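Local coordinates for protein Dye-decolorizing peroxidase (Irpex lacteus, PDB 7D8M) that probably acts as a heme-dependent peroxidase of the DyP family, holding heme b in a buried pocket, at residues F221-L227 and V427-G433; W109-F113 and I149-L153; I394-L398 and R408-G412. All coordinates share one frame. Residue numbers count along the deposited sequence, not the author numbering.

In the fold
The three contacts illustrate how a two-sheet fold is stitched together over a long chain. Interaction 2 comes first and lies on edge strand 147-156 of the N-terminal antiparallel sheet. Interaction 1 pairs the first and last strands of the second sheet, 217-226 and 428-438, bringing together segments some 200 residues apart beside the heme. Interaction 3 is local and falls within that intervening chain. The centres of interactions 1 and 2 lie 13 Å apart, and the two touch: loop 109-113 bridges to the second sheet through E110, bonded to N431 O and salt-bridged to K223, on which Y151 of strand 147-156 packs. Interaction 3 stands off, centred 22 Å from interaction 1 and 34 Å from interaction 2.

Interaction 1 of 3, residues F221-L227 and V427-G433; sequences FRKLKQL and VIISNGG. With HEM (protoporphyrin IX containing Fe), chain B.
Pairing of the first and last strands of a ferredoxin-like sheet is exemplified here, with one face turned to heme. Strand 221-226 runs antiparallel to strand 428-433, their axes at 146° and 4.5 Å apart at closest. K225 and I429 form a hydrogen-bonded pair, N to O 2.8 Å in both directions, flanked by the non-hydrogen-bonded pairs L224-S430 and Q226-I428; beyond them L227 N donates to V427 O at 2.8 Å. At the other end N431 and G432 together face K223, a beta bulge: N431 N donates to K223 O (2.8 Å), and K223 N to G432 O (2.9 Å). G432 adopts positive phi (83°), and at G433 a CB would clash with F221 O.

L224, Q226 and I428 share the face that meets the porphyrin: I428 CD1 lies 3.4 Å and L224 CD1 3.7 Å from heme CAB, and Q226 NE2 is 3.6 Å from CMB while bonding to E166.

Polar ends are well supplied. K223, extended (chi1 to chi3 t), donates NZ to N431 OD1 at 2.7 Å and also forms salt bridges with E110 and D357. N431 ND2 bonds to T108 O. One water accepts from K225 NZ (3.2 Å) and, weakly, from N431 ND2 (3.3 Å). S430 OG accepts from G432 N at 3.2 Å, an ST turn, and bonds to D104, which also pairs with R222. The chemistry is thus divided: L224, I428 and the amide of Q226 meet the porphyrin by van der Waals contact, while buried charges are matched by acids from loops.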
loop_
_atom_site.group_PDB
_atom_site.type_symbol
_atom_site.label_atom_id
_atom_site.label_comp_id
_atom_site.label_asym_id
_atom_site.label_seq_id
_atom_site.Cartn_x
_atom_site.Cartn_y
_atom_site.Cartn_z
ATOM N N PHE A 221 -7.226 -0.881 -2.766
ATOM C CA PHE A 221 -7.026 0.544 -3.006
ATOM C C PHE A 221 -7.601 1.372 -1.862
ATOM O O PHE A 221 -8.740 1.152 -1.434
ATOM C CB PHE A 221 -7.648 1.010 -4.326
ATOM C CG PHE A 221 -7.507 2.497 -4.554
ATOM C CD1 PHE A 221 -6.396 3.004 -5.213
ATOM C CD2 PHE A 221 -8.467 3.390 -4.077
ATOM C CE1 PHE A 221 -6.243 4.362 -5.406
ATOM C CE2 PHE A 221 -8.327 4.756 -4.263
ATOM C CZ PHE A 221 -7.209 5.246 -4.930
ATOM N N ARG A 222 -6.816 2.348 -1.404
ATOM C CA ARG A 222 -7.253 3.325 -0.416
ATOM C C ARG A 222 -6.774 4.700 -0.843
ATOM O O ARG A 222 -5.582 4.890 -1.097
ATOM C CB ARG A 222 -6.694 3.012 0.985
ATOM C CG ARG A 222 -7.007 1.640 1.527
ATOM C CD ARG A 222 -7.308 1.738 3.039
ATOM N NE ARG A 222 -8.735 1.909 3.184
ATOM C CZ ARG A 222 -9.376 2.408 4.225
ATOM N NH1 ARG A 222 -8.746 2.791 5.340
ATOM N NH2 ARG A 222 -10.693 2.506 4.131
ATOM N N LYS A 223 -7.689 5.656 -0.926
ATOM C CA LYS A 223 -7.315 7.059 -1.048
ATOM C C LYS A 223 -7.102 7.613 0.359
ATOM O O LYS A 223 -8.070 7.816 1.099
ATOM C CB LYS A 223 -8.385 7.852 -1.787
ATOM C CG LYS A 223 -8.013 9.313 -1.950
ATOM C CD LYS A 223 -8.998 10.065 -2.839
ATOM C CE LYS A 223 -8.585 11.517 -2.997
ATOM N NZ LYS A 223 -8.897 12.312 -1.772
ATOM N N LEU A 224 -5.837 7.872 0.722
ATOM C CA LEU A 224 -5.458 8.290 2.077
ATOM C C LEU A 224 -4.981 9.738 2.038
ATOM O O LEU A 224 -3.853 10.024 1.624
ATOM C CB LEU A 224 -4.392 7.361 2.651
ATOM C CG LEU A 224 -4.815 5.887 2.709
ATOM C CD1 LEU A 224 -3.678 5.020 3.213
ATOM C CD2 LEU A 224 -6.086 5.687 3.556
ATOM N N LYS A 225 -5.863 10.644 2.449
ATOM C CA LYS A 225 -5.557 12.068 2.497
ATOM C C LYS A 225 -4.578 12.365 3.630
ATOM O O LYS A 225 -4.693 11.804 4.718
ATOM C CB LYS A 225 -6.850 12.852 2.696
ATOM C CG LYS A 225 -6.691 14.341 2.903
ATOM C CD LYS A 225 -8.015 14.935 3.399
ATOM C CE LYS A 225 -8.336 16.276 2.749
ATOM N NZ LYS A 225 -9.813 16.490 2.695
ATOM N N GLN A 226 -3.615 13.255 3.380
ATOM C CA GLN A 226 -2.558 13.557 4.346
ATOM C C GLN A 226 -2.570 15.031 4.727
ATOM O O GLN A 226 -2.610 15.908 3.852
ATOM C CB GLN A 226 -1.176 13.185 3.789
ATOM C CG GLN A 226 -0.915 11.682 3.765
ATOM C CD GLN A 226 0.368 11.314 3.046
ATOM O OE1 GLN A 226 0.340 10.879 1.893
ATOM N NE2 GLN A 226 1.503 11.472 3.731
ATOM N N LEU A 227 -2.484 15.294 6.037
ATOM C CA LEU A 227 -2.455 16.646 6.595
ATOM C C LEU A 227 -1.014 16.930 6.999
ATOM O O LEU A 227 -0.614 16.720 8.145
ATOM C CB LEU A 227 -3.406 16.768 7.785
ATOM C CG LEU A 227 -4.828 16.229 7.614
ATOM C CD1 LEU A 227 -5.693 16.520 8.842
ATOM C CD2 LEU A 227 -5.466 16.787 6.315
ATOM N N VAL A 427 -3.518 12.554 11.204
ATOM C CA VAL A 427 -2.846 13.209 10.082
ATOM C C VAL A 427 -3.089 12.496 8.763
ATOM O O VAL A 427 -2.705 13.025 7.702
ATOM C CB VAL A 427 -1.333 13.342 10.338
ATOM C CG1 VAL A 427 -1.082 14.278 11.521
ATOM C CG2 VAL A 427 -0.731 11.975 10.598
ATOM N N ILE A 428 -3.704 11.319 8.797
ATOM C CA ILE A 428 -4.091 10.563 7.618
ATOM C C ILE A 428 -5.577 10.285 7.737
ATOM O O ILE A 428 -6.034 9.746 8.751
ATOM C CB ILE A 428 -3.291 9.255 7.504
ATOM C CG1 ILE A 428 -1.827 9.572 7.199
ATOM C CG2 ILE A 428 -3.889 8.348 6.436
ATOM C CD1 ILE A 428 -0.937 8.379 7.291
ATOM N N ILE A 429 -6.333 10.676 6.721
ATOM C CA ILE A 429 -7.783 10.540 6.731
ATOM C C ILE A 429 -8.159 9.666 5.552
ATOM O O ILE A 429 -7.799 9.974 4.408
ATOM C CB ILE A 429 -8.482 11.908 6.669
ATOM C CG1 ILE A 429 -8.204 12.675 7.967
ATOM C CG2 ILE A 429 -9.972 11.737 6.489
ATOM C CD1 ILE A 429 -8.630 14.102 7.926
ATOM N N SER A 430 -8.841 8.560 5.832
ATOM C CA SER A 430 -9.277 7.659 4.773
ATOM C C SER A 430 -10.426 8.285 4.001
ATOM O O SER A 430 -11.459 8.618 4.587
ATOM C CB SER A 430 -9.711 6.317 5.354
ATOM O OG SER A 430 -10.227 5.483 4.327
ATOM N N ASN A 431 -10.241 8.457 2.693
ATOM C CA ASN A 431 -11.334 8.803 1.797
ATOM C C ASN A 431 -11.927 7.570 1.131
ATOM O O ASN A 431 -12.633 7.694 0.123
ATOM C CB ASN A 431 -10.871 9.803 0.726
ATOM C CG ASN A 431 -10.417 11.140 1.312
ATOM O OD1 ASN A 431 -9.518 11.778 0.780
ATOM N ND2 ASN A 431 -11.051 11.571 2.399
ATOM N N GLY A 432 -11.624 6.386 1.646
ATOM C CA GLY A 432 -12.222 5.169 1.145
ATOM C C GLY A 432 -11.549 4.599 -0.094
ATOM O O GLY A 432 -10.523 5.070 -0.582
ATOM N N GLY A 433 -12.155 3.529 -0.587
ATOM C CA GLY A 433 -11.609 2.789 -1.714
ATOM C C GLY A 433 -12.396 1.516 -1.912
ATOM O O GLY A 433 -13.567 1.430 -1.532
HETATM C CHA HEM B . 6.289 1.267 5.139
HETATM C CHB HEM B . 4.353 5.708 4.905
HETATM C CHC HEM B . -0.081 3.728 4.720
HETATM C CHD HEM B . 1.836 -0.666 5.460
HETATM C C1A HEM B . 6.164 2.637 5.071
HETATM C C2A HEM B . 7.252 3.594 4.995
HETATM C C3A HEM B . 6.708 4.822 4.916
HETATM C C4A HEM B . 5.268 4.678 4.941
HETATM C CMA HEM B . 7.436 6.175 4.818
HETATM C CAA HEM B . 8.759 3.221 4.994
HETATM C CBA HEM B . 9.243 2.978 3.565
HETATM C CGA HEM B . 9.339 1.498 3.252
HETATM O O1A HEM B . 9.711 0.711 4.155
HETATM O O2A HEM B . 9.070 1.102 2.084
HETATM C C1B HEM B . 2.993 5.547 4.798
HETATM C C2B HEM B . 2.046 6.616 4.576
HETATM C C3B HEM B . 0.818 6.065 4.537
HETATM C C4B HEM B . 0.958 4.637 4.715
HETATM C CMB HEM B . 2.455 8.113 4.458
HETATM C CAB HEM B . -0.558 6.736 4.300
HETATM C CBB HEM B . -0.704 7.940 3.737
HETATM C C1C HEM B . 0.029 2.371 4.975
HETATM C C2C HEM B . -1.062 1.430 5.166
HETATM C C3C HEM B . -0.527 0.209 5.364
HETATM C C4C HEM B . 0.917 0.351 5.327
HETATM C CMC HEM B . -2.556 1.834 5.102
HETATM C CAC HEM B . -1.224 -1.150 5.638
HETATM C CBC HEM B . -2.458 -1.248 6.163
HETATM C C1D HEM B . 3.201 -0.538 5.313
HETATM C C2D HEM B . 4.170 -1.615 5.175
HETATM C C3D HEM B . 5.390 -1.081 5.093
HETATM C C4D HEM B . 5.249 0.361 5.172
HETATM C CMD HEM B . 3.872 -3.123 5.141
HETATM C CAD HEM B . 6.712 -1.860 4.952
HETATM C CBD HEM B . 7.228 -2.196 6.354
HETATM C CGD HEM B . 8.473 -3.056 6.303
HETATM O O1D HEM B . 9.398 -2.810 7.121
HETATM O O2D HEM B . 8.553 -3.978 5.443
HETATM N NA HEM B . 4.975 3.332 5.044
HETATM N NB HEM B . 2.300 4.346 4.878
HETATM N NC HEM B . 1.211 1.678 5.091
HETATM N ND HEM B . 3.893 0.661 5.289
HETATM FE FE HEM B . 3.068 2.530 5.238
HETATM O O HOH W 1 -11.570 14.306 4.180
#

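Interaction 2 of 3, residues W109-F113 and I149-L153; sequences WEEAF and IVYDL
This is a small, mainly apolar contact near the surface, where the loop between helix 95-102 and strand 120-126 rests on edge strand 147-156 of the N-terminal sheet; only about 220 Å² is buried, and no hydrogen bond crosses it. E111 to F113 make a short 3-10 segment, with F113 N bonded to E110 O at 3.1 Å. The nearest pair of CA atoms is A112 and V150, 6.1 Å apart. A112 points at the strand: its CB sits 3.5 Å from V150 O, 4.2 Å from V150 CG2 and 4.1 Å from Y151 CB.

The strand is not regular at this point. V150, with psi near -16°, and Y151 both face F29 of strand 24-32, a classic beta bulge within the dimeric alpha+beta barrel domain. V150 and Y151 both direct their CA-to-CB bonds toward the loop.

Y151 (chi1 t) contributes the largest covered area. F113 (chi1 m) brings CZ to 3.8 Å from Y151 CD2, the ring centroids 5.5 Å apart and the planes at 77°, an oblique pair; F113 also meets F29 edge-to-face. At the far end of the tyrosine, E110 CD lies 3.7 Å from Y151 OH. The carboxylate of E110, with chi1 and chi2 both m, finds its charge partner in K223 of the second sheet, and its backbone bonds to N431 there.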
loop_
_atom_site.group_PDB
_atom_site.type_symbol
_atom_site.label_atom_id
_atom_site.label_comp_id
_atom_site.label_asym_id
_atom_site.label_seq_id
_atom_site.Cartn_x
_atom_site.Cartn_y
_atom_site.Cartn_z
ATOM N N TRP A 109 -15.502 9.532 3.269
ATOM C CA TRP A 109 -15.262 8.778 2.043
ATOM C C TRP A 109 -15.675 9.574 0.812
ATOM O O TRP A 109 -16.685 10.285 0.824
ATOM C CB TRP A 109 -16.040 7.463 2.055
ATOM C CG TRP A 109 -15.345 6.358 2.728
ATOM C CD1 TRP A 109 -14.618 6.427 3.883
ATOM C CD2 TRP A 109 -15.309 4.992 2.310
ATOM N NE1 TRP A 109 -14.133 5.187 4.208
ATOM C CE2 TRP A 109 -14.540 4.288 3.255
ATOM C CE3 TRP A 109 -15.842 4.297 1.221
ATOM C CZ2 TRP A 109 -14.286 2.922 3.143
ATOM C CZ3 TRP A 109 -15.595 2.938 1.113
ATOM C CH2 TRP A 109 -14.823 2.267 2.068
ATOM N N GLU A 110 -14.882 9.454 -0.254
ATOM C CA GLU A 110 -15.346 9.868 -1.571
ATOM C C GLU A 110 -16.667 9.181 -1.881
ATOM O O GLU A 110 -16.827 7.983 -1.645
ATOM C CB GLU A 110 -14.319 9.508 -2.646
ATOM C CG GLU A 110 -12.957 10.146 -2.460
ATOM C CD GLU A 110 -12.959 11.652 -2.691
ATOM O OE1 GLU A 110 -13.832 12.151 -3.439
ATOM O OE2 GLU A 110 -12.077 12.329 -2.105
ATOM N N GLU A 111 -17.613 9.949 -2.426
ATOM C CA GLU A 111 -18.971 9.437 -2.594
ATOM C C GLU A 111 -19.003 8.190 -3.473
ATOM O O GLU A 111 -19.719 7.229 -3.167
ATOM C CB GLU A 111 -19.867 10.529 -3.178
ATOM C CG GLU A 111 -21.316 10.117 -3.341
ATOM C CD GLU A 111 -21.983 9.799 -2.011
ATOM O OE1 GLU A 111 -21.578 10.384 -0.980
ATOM O OE2 GLU A 111 -22.919 8.966 -1.999
ATOM N N ALA A 112 -18.222 8.179 -4.562
ATOM C CA ALA A 112 -18.256 7.061 -5.501
ATOM C C ALA A 112 -17.945 5.725 -4.841
ATOM O O ALA A 112 -18.381 4.681 -5.343
ATOM C CB ALA A 112 -17.275 7.304 -6.651
ATOM N N PHE A 113 -17.212 5.724 -3.735
ATOM C CA PHE A 113 -16.858 4.478 -3.068
ATOM C C PHE A 113 -17.904 4.014 -2.061
ATOM O O PHE A 113 -17.819 2.872 -1.582
ATOM C CB PHE A 113 -15.510 4.629 -2.350
ATOM C CG PHE A 113 -14.345 4.779 -3.276
ATOM C CD1 PHE A 113 -14.093 3.826 -4.250
ATOM C CD2 PHE A 113 -13.502 5.868 -3.176
ATOM C CE1 PHE A 113 -13.022 3.959 -5.117
ATOM C CE2 PHE A 113 -12.424 6.011 -4.040
ATOM C CZ PHE A 113 -12.190 5.054 -5.015
ATOM N N ILE A 149 -17.324 6.065 -16.025
ATOM C CA ILE A 149 -16.245 6.370 -15.095
ATOM C C ILE A 149 -16.866 7.088 -13.908
ATOM O O ILE A 149 -17.480 8.148 -14.066
ATOM C CB ILE A 149 -15.149 7.217 -15.754
ATOM C CG1 ILE A 149 -14.401 6.374 -16.786
ATOM C CG2 ILE A 149 -14.187 7.775 -14.670
ATOM C CD1 ILE A 149 -13.525 7.179 -17.745
ATOM N N VAL A 150 -16.748 6.489 -12.727
ATOM C CA VAL A 150 -17.342 7.067 -11.529
ATOM C C VAL A 150 -16.329 7.840 -10.691
ATOM O O VAL A 150 -16.736 8.631 -9.828
ATOM C CB VAL A 150 -18.027 5.975 -10.678
ATOM C CG1 VAL A 150 -19.086 5.235 -11.520
ATOM C CG2 VAL A 150 -17.007 4.994 -10.165
ATOM N N TYR A 151 -15.032 7.653 -10.927
ATOM C CA TYR A 151 -14.011 8.382 -10.185
ATOM C C TYR A 151 -12.708 8.289 -10.960
ATOM O O TYR A 151 -12.312 7.193 -11.365
ATOM C CB TYR A 151 -13.833 7.813 -8.774
ATOM C CG TYR A 151 -12.956 8.675 -7.894
ATOM C CD1 TYR A 151 -13.194 10.041 -7.775
ATOM C CD2 TYR A 151 -11.892 8.130 -7.188
ATOM C CE1 TYR A 151 -12.398 10.841 -6.970
ATOM C CE2 TYR A 151 -11.090 8.920 -6.384
ATOM C CZ TYR A 151 -11.350 10.274 -6.281
ATOM O OH TYR A 151 -10.555 11.067 -5.493
ATOM N N ASP A 152 -12.041 9.425 -11.153
ATOM C CA ASP A 152 -10.850 9.510 -12.002
ATOM C C ASP A 152 -9.775 10.255 -11.216
ATOM O O ASP A 152 -9.829 11.482 -11.103
ATOM C CB ASP A 152 -11.185 10.216 -13.316
ATOM C CG ASP A 152 -10.091 10.078 -14.363
ATOM O OD1 ASP A 152 -8.922 9.908 -13.985
ATOM O OD2 ASP A 152 -10.403 10.158 -15.577
ATOM N N LEU A 153 -8.798 9.523 -10.676
ATOM C CA LEU A 153 -7.806 10.081 -9.758
ATOM C C LEU A 153 -6.421 10.059 -10.399
ATOM O O LEU A 153 -5.938 8.998 -10.809
ATOM C CB LEU A 153 -7.792 9.309 -8.438
ATOM C CG LEU A 153 -6.664 9.723 -7.498
ATOM C CD1 LEU A 153 -6.896 11.147 -7.041
ATOM C CD2 LEU A 153 -6.562 8.786 -6.294
#

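Interaction 3 of 3, residues I394-L398 and R408-G412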
loop_
_atom_site.group_PDB
_atom_site.type_symbol
_atom_site.label_atom_id
_atom_site.label_comp_id
_atom_site.label_asym_id
_atom_site.label_seq_id
_atom_site.Cartn_x
_atom_site.Cartn_y
_atom_site.Cartn_z
ATOM N N ILE A 394 4.598 -3.136 29.622
ATOM C CA ILE A 394 5.009 -2.199 28.581
ATOM C C ILE A 394 3.778 -1.821 27.763
ATOM O O ILE A 394 3.183 -2.667 27.095
ATOM C CB ILE A 394 6.109 -2.793 27.697
ATOM C CG1 ILE A 394 7.392 -2.992 28.517
ATOM C CG2 ILE A 394 6.375 -1.891 26.492
ATOM C CD1 ILE A 394 8.468 -3.763 27.764
ATOM N N GLN A 395 3.384 -0.553 27.842
ATOM C CA GLN A 395 2.239 -0.045 27.108
ATOM C C GLN A 395 2.603 0.170 25.644
ATOM O O GLN A 395 3.741 0.504 25.303
ATOM C CB GLN A 395 1.751 1.265 27.730
ATOM C CG GLN A 395 1.188 1.133 29.153
ATOM C CD GLN A 395 1.027 2.487 29.852
ATOM O OE1 GLN A 395 2.009 3.089 30.319
ATOM N NE2 GLN A 395 -0.209 2.968 29.929
ATOM N N LEU A 396 1.620 -0.022 24.771
ATOM C CA LEU A 396 1.889 -0.014 23.338
ATOM C C LEU A 396 1.049 1.053 22.656
ATOM O O LEU A 396 1.545 2.155 22.393
ATOM C CB LEU A 396 1.629 -1.406 22.756
ATOM C CG LEU A 396 2.410 -2.510 23.479
ATOM C CD1 LEU A 396 1.764 -3.878 23.327
ATOM C CD2 LEU A 396 3.871 -2.550 23.042
ATOM N N GLY A 397 -0.226 0.755 22.394
ATOM C CA GLY A 397 -1.093 1.710 21.737
ATOM C C GLY A 397 -1.109 1.527 20.228
ATOM O O GLY A 397 -0.692 0.497 19.688
ATOM N N LEU A 398 -1.585 2.564 19.540
ATOM C CA LEU A 398 -1.827 2.502 18.103
ATOM C C LEU A 398 -0.583 2.881 17.304
ATOM O O LEU A 398 0.315 3.585 17.785
ATOM C CB LEU A 398 -2.974 3.433 17.705
ATOM C CG LEU A 398 -4.344 3.227 18.354
ATOM C CD1 LEU A 398 -5.414 3.968 17.555
ATOM C CD2 LEU A 398 -4.672 1.737 18.488
ATOM N N ARG A 408 -6.297 7.909 19.635
ATOM C CA ARG A 408 -5.010 7.711 18.968
ATOM C C ARG A 408 -3.877 7.976 19.962
ATOM O O ARG A 408 -3.111 8.942 19.870
ATOM C CB ARG A 408 -4.917 8.583 17.722
ATOM C CG ARG A 408 -5.284 7.827 16.454
ATOM C CD ARG A 408 -5.379 8.740 15.236
ATOM N NE ARG A 408 -4.174 9.537 15.032
ATOM C CZ ARG A 408 -3.069 9.084 14.449
ATOM N NH1 ARG A 408 -3.009 7.831 14.006
ATOM N NH2 ARG A 408 -2.027 9.885 14.296
ATOM N N GLU A 409 -3.787 7.079 20.941
ATOM C CA GLU A 409 -2.726 7.113 21.936
ATOM C C GLU A 409 -1.655 6.086 21.591
ATOM O O GLU A 409 -1.962 4.905 21.395
ATOM C CB GLU A 409 -3.278 6.837 23.335
ATOM C CG GLU A 409 -2.371 7.342 24.434
ATOM C CD GLU A 409 -2.929 7.114 25.835
ATOM O OE1 GLU A 409 -3.808 6.241 26.011
ATOM O OE2 GLU A 409 -2.469 7.809 26.760
ATOM N N THR A 410 -0.401 6.537 21.551
ATOM C CA THR A 410 0.753 5.702 21.244
ATOM C C THR A 410 1.794 5.883 22.346
ATOM O O THR A 410 2.127 7.020 22.692
ATOM C CB THR A 410 1.367 6.086 19.890
ATOM O OG1 THR A 410 0.366 6.013 18.839
ATOM C CG2 THR A 410 2.557 5.167 19.570
ATOM N N PHE A 411 2.321 4.776 22.870
ATOM C CA PHE A 411 3.405 4.802 23.850
ATOM C C PHE A 411 4.742 4.433 23.200
ATOM O O PHE A 411 4.806 3.968 22.057
ATOM C CB PHE A 411 3.110 3.851 25.017
ATOM C CG PHE A 411 1.866 4.197 25.796
ATOM C CD1 PHE A 411 1.956 4.900 27.000
ATOM C CD2 PHE A 411 0.613 3.806 25.340
ATOM C CE1 PHE A 411 0.818 5.217 27.723
ATOM C CE2 PHE A 411 -0.528 4.120 26.052
ATOM C CZ PHE A 411 -0.429 4.826 27.255
ATOM N N GLY A 412 5.825 4.663 23.953
ATOM C CA GLY A 412 7.160 4.245 23.569
ATOM C C GLY A 412 7.894 5.146 22.596
ATOM O O GLY A 412 9.039 4.833 22.231
#
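F411 lays its ring against Q395: the CB of Q395 stands 3.6 Å from the ring centroid and 15° off the normal, a CH-pi contact over the face, while Q395 NE2 comes within 3.3 Å of F411 CZ. The motif beneath is a single beta bridge, G397 with T410, by which an irregular loop is laid along the short strand 409-411. The touching parts run at 146° to one another. Two backbone bonds flank the bridge, F411 N to L396 O at 2.8 Å and L398 N to E409 O at 3.0 Å; on its other edge the strand pairs with strand 421-423, where T410 bonds to F422 and R408 to V424. The loop therefore widens the two-stranded sheet on one side by a single bridge.

Glycine is what lets the backbones come to 4.4 Å (G397 CA to T410 CA), since a CB on G397 would clash with E409 O; its CA lies 3.3 Å from that oxygen. At the next position L398 CD1 packs on R408 CG at 4.0 Å, while the guanidinium of R408 turns to carbonyls of G403, V424, P400 and P425. The shortest contact is polar: T410, chi1 m, donates OG1 to L398 O at 2.6 Å.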